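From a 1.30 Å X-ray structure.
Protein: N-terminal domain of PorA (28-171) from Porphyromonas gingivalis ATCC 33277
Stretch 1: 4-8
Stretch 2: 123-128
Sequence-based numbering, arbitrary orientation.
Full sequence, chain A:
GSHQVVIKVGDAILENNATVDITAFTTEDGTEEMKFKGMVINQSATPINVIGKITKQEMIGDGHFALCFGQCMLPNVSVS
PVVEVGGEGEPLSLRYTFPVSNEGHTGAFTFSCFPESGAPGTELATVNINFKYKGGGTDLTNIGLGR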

# COMPACT_ATOMS: atom_id res chain seq x y z
N GLN A 4 1.32 18.59 1.34
CA GLN A 4 1.55 18.71 -0.10
C GLN A 4 1.66 17.37 -0.81
O GLN A 4 1.50 17.29 -2.01
CB GLN A 4 2.79 19.55 -0.40
CG GLN A 4 2.82 20.93 0.28
CD GLN A 4 2.16 22.02 -0.55
OE1 GLN A 4 2.24 22.02 -1.78
NE2 GLN A 4 1.51 22.96 0.12
N VAL A 5 1.92 16.29 -0.06
CA VAL A 5 1.95 14.94 -0.63
C VAL A 5 0.68 14.24 -0.19
O VAL A 5 0.36 14.23 1.01
CB VAL A 5 3.18 14.16 -0.15
CG1 VAL A 5 3.12 12.74 -0.67
CG2 VAL A 5 4.43 14.86 -0.63
N VAL A 6 -0.05 13.68 -1.15
CA VAL A 6 -1.31 12.99 -0.88
C VAL A 6 -1.30 11.63 -1.55
O VAL A 6 -0.52 11.36 -2.48
CB VAL A 6 -2.57 13.79 -1.30
CG1 VAL A 6 -2.58 15.14 -0.60
CG2 VAL A 6 -2.62 14.00 -2.81
N ILE A 7 -2.19 10.77 -1.09
CA ILE A 7 -2.47 9.49 -1.71
C ILE A 7 -3.86 9.57 -2.31
O ILE A 7 -4.79 10.06 -1.67
CB ILE A 7 -2.33 8.35 -0.68
CG1 ILE A 7 -0.86 8.29 -0.22
CG2 ILE A 7 -2.75 7.02 -1.28
CD1 ILE A 7 -0.64 7.53 1.09
N LYS A 8 -3.98 9.14 -3.56
CA LYS A 8 -5.23 9.13 -4.29
C LYS A 8 -5.62 7.69 -4.57
O LYS A 8 -4.77 6.86 -4.94
CB LYS A 8 -5.04 9.89 -5.61
CG LYS A 8 -6.26 10.08 -6.47
CD LYS A 8 -5.93 10.96 -7.67
CE LYS A 8 -7.14 11.26 -8.51
NZ LYS A 8 -6.78 12.29 -9.53
N GLU A 123 6.62 11.24 8.39
CA GLU A 123 5.66 10.80 7.38
C GLU A 123 4.99 11.97 6.66
O GLU A 123 4.44 12.88 7.29
CB GLU A 123 4.57 9.96 8.05
CG GLU A 123 5.04 8.64 8.63
CD GLU A 123 5.60 8.74 10.06
OE1 GLU A 123 5.80 9.87 10.56
OE2 GLU A 123 5.85 7.67 10.66
N LEU A 124 5.00 11.93 5.32
CA LEU A 124 4.33 12.94 4.52
C LEU A 124 2.89 12.58 4.20
O LEU A 124 2.06 13.47 3.97
CB LEU A 124 5.06 13.13 3.18
CG LEU A 124 6.55 13.45 3.34
CD1 LEU A 124 7.28 13.28 2.03
CD2 LEU A 124 6.73 14.86 3.87
N ALA A 125 2.57 11.29 4.15
CA ALA A 125 1.24 10.80 3.85
C ALA A 125 1.17 9.35 4.27
O ALA A 125 2.16 8.63 4.15
CB ALA A 125 0.92 10.89 2.35
N THR A 126 0.01 8.94 4.76
CA THR A 126 -0.18 7.59 5.27
C THR A 126 -1.55 7.10 4.86
O THR A 126 -2.53 7.86 4.90
CB THR A 126 -0.10 7.62 6.80
OG1 THR A 126 1.22 8.01 7.17
CG2 THR A 126 -0.43 6.26 7.42
N VAL A 127 -1.62 5.82 4.49
CA VAL A 127 -2.89 5.16 4.25
C VAL A 127 -2.85 3.81 4.96
O VAL A 127 -1.81 3.13 4.99
CB VAL A 127 -3.20 5.01 2.75
CG1 VAL A 127 -2.12 4.22 2.00
CG2 VAL A 127 -4.58 4.44 2.51
N ASN A 128 -3.97 3.46 5.56
CA ASN A 128 -4.17 2.16 6.17
C ASN A 128 -5.04 1.33 5.24
O ASN A 128 -6.08 1.81 4.77
CB ASN A 128 -4.85 2.30 7.54
CG ASN A 128 -4.10 3.19 8.44
OD1 ASN A 128 -3.01 2.83 8.92
ND2 ASN A 128 -4.61 4.40 8.63
O HOH W 1 2.47 15.99 2.79

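What fills the apolar centre of this contact? A125 presents a single methyl, and two longer side chains from the other stretch reach it: V5 CG1 lies 4.2 Å from A125 CB, and I7 CD1 lies 3.9 Å from the same CB. The backbone of V5 also comes close, its carbonyl O standing 3.6 Å from A125 CB. All three residues are buried, so these van der Waals contacts are made away from solvent.

How does the contact extend beyond the alanine? I7, with chi1 in m and chi2 in t, carries its CD1 methyl along the second stretch, where it comes within 3.7 Å of V127 CG1 and 3.9 Å of the backbone C of T126. At the other end, V5 CB meets L124 CB at 4.0 Å, an apolar pairing at L124, which is partly exposed.

What backbone arrangement allows this? The strands run in roughly the same direction, their axes 26° apart and 6.6 Å distant at closest approach. No direct hydrogen bond joins the two stretches, so side chains rather than a ladder of backbone bonds fill the space between them. From A125 onward and along 5-7 the directions alternate: V5, I7, A125 and V127 point their CA-to-CB bonds toward the partner and V6 and T126 away; L124, in the loop, also points toward it.

Where does polar chemistry enter? At the V5–L124 end, the two carbonyls approach, V5 O to L124 O, at 3.5 Å; both are acceptors and cannot bond to each other directly. Water 1 instead links the backbones, accepting from V5 N at 2.9 Å and donating to L124 O at 2.8 Å. This bridge ties an amide to a carbonyl across the gap and gives the otherwise apolar contact a polar edge.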